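Local coordinates for Isomerase/lactonizing enzyme (Agrobacterium fabrum str. C58, PDB 2NQL), which is a member of the mandelate racemase/muconate lactonizing enzyme family of the enolase superfamily and binds a sodium ion in its barrel domain, at residues A77-L86 against F118-L126. Numbering follows the deposited sequence.
Sequences AVAALINDLL and FYVDALAAL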
loop_
_atom_site.group_PDB
_atom_site.type_symbol
_atom_site.label_atom_id
_atom_site.label_comp_id
_atom_site.label_asym_id
_atom_site.label_seq_id
_atom_site.Cartn_x
_atom_site.Cartn_y
_atom_site.Cartn_z
ATOM N N ALA A 77 0.033 -7.923 -10.778
ATOM C CA ALA A 77 0.580 -7.593 -9.456
ATOM C C ALA A 77 0.046 -8.548 -8.369
ATOM O O ALA A 77 0.833 -9.250 -7.690
ATOM C CB ALA A 77 0.306 -6.142 -9.110
ATOM N N VAL A 78 -1.284 -8.638 -8.229
ATOM C CA VAL A 78 -1.866 -9.622 -7.315
ATOM C C VAL A 78 -1.479 -11.053 -7.683
ATOM O O VAL A 78 -1.152 -11.866 -6.775
ATOM C CB VAL A 78 -3.410 -9.474 -7.168
ATOM C CG1 VAL A 78 -4.035 -10.722 -6.550
ATOM C CG2 VAL A 78 -3.732 -8.268 -6.305
ATOM N N ALA A 79 -1.523 -11.376 -8.979
ATOM C CA ALA A 79 -1.183 -12.722 -9.457
ATOM C C ALA A 79 0.253 -13.086 -9.081
ATOM O O ALA A 79 0.487 -14.188 -8.609
ATOM C CB ALA A 79 -1.363 -12.838 -10.945
ATOM N N ALA A 80 1.181 -12.141 -9.234
ATOM C CA ALA A 80 2.579 -12.404 -8.817
ATOM C C ALA A 80 2.682 -12.631 -7.322
ATOM O O ALA A 80 3.363 -13.562 -6.879
ATOM C CB ALA A 80 3.499 -11.248 -9.256
ATOM N N LEU A 81 2.019 -11.789 -6.537
ATOM C CA LEU A 81 2.054 -11.927 -5.075
ATOM C C LEU A 81 1.567 -13.308 -4.674
ATOM O O LEU A 81 2.197 -13.993 -3.853
ATOM C CB LEU A 81 1.226 -10.815 -4.397
ATOM C CG LEU A 81 1.888 -9.439 -4.509
ATOM C CD1 LEU A 81 0.941 -8.345 -4.038
ATOM C CD2 LEU A 81 3.163 -9.393 -3.638
ATOM N N ILE A 82 0.460 -13.741 -5.274
ATOM C CA ILE A 82 -0.094 -15.031 -4.883
ATOM C C ILE A 82 0.790 -16.187 -5.381
ATOM O O ILE A 82 1.172 -17.052 -4.575
ATOM C CB ILE A 82 -1.581 -15.181 -5.318
ATOM C CG1 ILE A 82 -2.431 -14.130 -4.569
ATOM C CG2 ILE A 82 -2.073 -16.623 -5.045
ATOM C CD1 ILE A 82 -3.921 -14.094 -5.030
ATOM N N ASN A 83 1.135 -16.187 -6.671
ATOM C CA ASN A 83 1.894 -17.306 -7.259
ATOM C C ASN A 83 3.334 -17.414 -6.708
ATOM O O ASN A 83 3.830 -18.532 -6.460
ATOM C CB ASN A 83 1.947 -17.225 -8.780
ATOM C CG ASN A 83 0.582 -17.514 -9.418
ATOM O OD1 ASN A 83 -0.153 -18.403 -8.968
ATOM N ND2 ASN A 83 0.243 -16.751 -10.449
ATOM N N ASP A 84 3.982 -16.268 -6.521
ATOM C CA ASP A 84 5.395 -16.275 -6.080
ATOM C C ASP A 84 5.530 -16.504 -4.586
ATOM O O ASP A 84 6.432 -17.219 -4.143
ATOM C CB ASP A 84 6.129 -14.973 -6.458
ATOM C CG ASP A 84 7.610 -14.979 -5.993
ATOM O OD1 ASP A 84 8.381 -15.819 -6.477
ATOM O OD2 ASP A 84 7.965 -14.175 -5.115
ATOM N N LEU A 85 4.658 -15.862 -3.816
ATOM C CA LEU A 85 4.822 -15.749 -2.376
ATOM C C LEU A 85 3.704 -16.390 -1.566
ATOM O O LEU A 85 3.960 -17.225 -0.701
ATOM C CB LEU A 85 4.995 -14.284 -1.953
ATOM C CG LEU A 85 4.955 -13.983 -0.442
ATOM C CD1 LEU A 85 6.189 -14.553 0.322
ATOM C CD2 LEU A 85 4.737 -12.489 -0.121
ATOM N N LEU A 86 2.461 -15.975 -1.800
ATOM C CA LEU A 86 1.450 -16.179 -0.762
ATOM C C LEU A 86 0.865 -17.592 -0.784
ATOM O O LEU A 86 0.574 -18.158 0.268
ATOM C CB LEU A 86 0.329 -15.143 -0.895
ATOM C CG LEU A 86 0.730 -13.702 -0.648
ATOM C CD1 LEU A 86 -0.349 -12.778 -1.247
ATOM C CD2 LEU A 86 0.891 -13.455 0.868
ATOM N N PHE A 118 -1.976 -3.387 -3.156
ATOM C CA PHE A 118 -2.082 -4.683 -3.821
ATOM C C PHE A 118 -1.847 -5.861 -2.893
ATOM O O PHE A 118 -2.381 -6.930 -3.122
ATOM C CB PHE A 118 -1.109 -4.770 -5.001
ATOM C CG PHE A 118 -1.459 -3.811 -6.114
ATOM C CD1 PHE A 118 -2.498 -4.105 -6.984
ATOM C CD2 PHE A 118 -0.753 -2.601 -6.255
ATOM C CE1 PHE A 118 -2.846 -3.206 -8.018
ATOM C CE2 PHE A 118 -1.083 -1.707 -7.276
ATOM C CZ PHE A 118 -2.148 -2.010 -8.151
ATOM N N TYR A 119 -1.012 -5.678 -1.877
ATOM C CA TYR A 119 -0.753 -6.772 -0.947
ATOM C C TYR A 119 -2.039 -7.197 -0.236
ATOM O O TYR A 119 -2.368 -8.384 -0.237
ATOM C CB TYR A 119 0.299 -6.392 0.097
ATOM C CG TYR A 119 0.845 -7.606 0.826
ATOM C CD1 TYR A 119 1.645 -8.517 0.169
ATOM C CD2 TYR A 119 0.567 -7.821 2.197
ATOM C CE1 TYR A 119 2.180 -9.639 0.835
ATOM C CE2 TYR A 119 1.083 -8.951 2.876
ATOM C CZ TYR A 119 1.899 -9.838 2.187
ATOM O OH TYR A 119 2.445 -10.953 2.787
ATOM N N VAL A 120 -2.773 -6.226 0.308
ATOM C CA VAL A 120 -4.040 -6.548 0.955
ATOM C C VAL A 120 -5.123 -6.967 -0.039
ATOM O O VAL A 120 -5.952 -7.807 0.293
ATOM C CB VAL A 120 -4.483 -5.542 2.064
ATOM C CG1 VAL A 120 -5.827 -5.989 2.759
ATOM C CG2 VAL A 120 -3.384 -5.467 3.156
ATOM N N ASP A 121 -5.077 -6.454 -1.275
ATOM C CA ASP A 121 -5.994 -6.966 -2.320
ATOM C C ASP A 121 -5.802 -8.485 -2.421
ATOM O O ASP A 121 -6.776 -9.258 -2.421
ATOM C CB ASP A 121 -5.674 -6.370 -3.704
ATOM C CG ASP A 121 -6.261 -4.988 -3.934
ATOM O OD1 ASP A 121 -6.992 -4.443 -3.084
ATOM O OD2 ASP A 121 -5.914 -4.429 -5.010
ATOM N N ALA A 122 -4.539 -8.905 -2.507
ATOM C CA ALA A 122 -4.211 -10.322 -2.638
ATOM C C ALA A 122 -4.701 -11.125 -1.442
ATOM O O ALA A 122 -5.290 -12.201 -1.616
ATOM C CB ALA A 122 -2.699 -10.529 -2.854
ATOM N N LEU A 123 -4.452 -10.598 -0.244
ATOM C CA LEU A 123 -4.887 -11.247 0.988
ATOM C C LEU A 123 -6.399 -11.359 1.041
ATOM O O LEU A 123 -6.919 -12.353 1.523
ATOM C CB LEU A 123 -4.366 -10.533 2.213
ATOM C CG LEU A 123 -2.836 -10.383 2.391
ATOM C CD1 LEU A 123 -2.520 -9.769 3.783
ATOM C CD2 LEU A 123 -2.104 -11.719 2.175
ATOM N N ALA A 124 -7.086 -10.344 0.520
ATOM C CA ALA A 124 -8.551 -10.322 0.494
ATOM C C ALA A 124 -9.096 -11.512 -0.295
ATOM O O ALA A 124 -10.005 -12.239 0.185
ATOM C CB ALA A 124 -9.048 -8.974 -0.101
ATOM N N ALA A 125 -8.544 -11.740 -1.488
ATOM C CA ALA A 125 -8.976 -12.871 -2.296
ATOM C C ALA A 125 -8.747 -14.229 -1.609
ATOM O O ALA A 125 -9.626 -15.102 -1.616
ATOM C CB ALA A 125 -8.359 -12.823 -3.690
ATOM N N LEU A 126 -7.580 -14.399 -0.989
ATOM C CA LEU A 126 -7.275 -15.632 -0.277
ATOM C C LEU A 126 -8.166 -15.833 0.941
ATOM O O LEU A 126 -8.539 -16.956 1.243
ATOM C CB LEU A 126 -5.793 -15.623 0.165
ATOM C CG LEU A 126 -4.827 -15.613 -1.024
ATOM C CD1 LEU A 126 -3.350 -15.354 -0.549
ATOM C CD2 LEU A 126 -4.891 -16.880 -1.948
#
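Ala122 and Leu86 interlock as reciprocal knobs at the tight centre of this helix pair. The methyl of Ala122 enters a hole formed by Val78, Leu81, Ile82 and Leu86, with its CB 3.6 Å from Leu86 CD1; Leu86 in turn fits among Tyr119, Ala122, Leu123 and Leu126. The small alanine lets the backbones come close, Val78 CA lying 5.3 Å from Ala122 CA. CG1 of Val78, anti to the backbone N (chi1 164°), rests against Ala122, while CG2 faces Phe118 O at 3.7 Å. The Tyr119 ring reaches across to helix 77-86, where Leu85 CD2 meets its edge in plane, 3.9 Å from CE1, and its OH hydrogen-bonds to Leu105 O. A pi turn at 81-86 has Leu81 O accepting from both Leu85 N and Leu86 N. Packing is looser toward Phe118, where Ala77 CB sits 4.0 Å above one ring face, offset toward the rim, and a second-subunit Tyr114 stacks on that ring. No hydrogen bond joins the segments; solvent reaches helix 77-86 at Asn83, beyond the interface. With Ile82 and Leu126 touching strand 5-15, the helices, crossing at -63°, pack on the antiparallel sheet of the enolase-superfamily N-terminal capping domain.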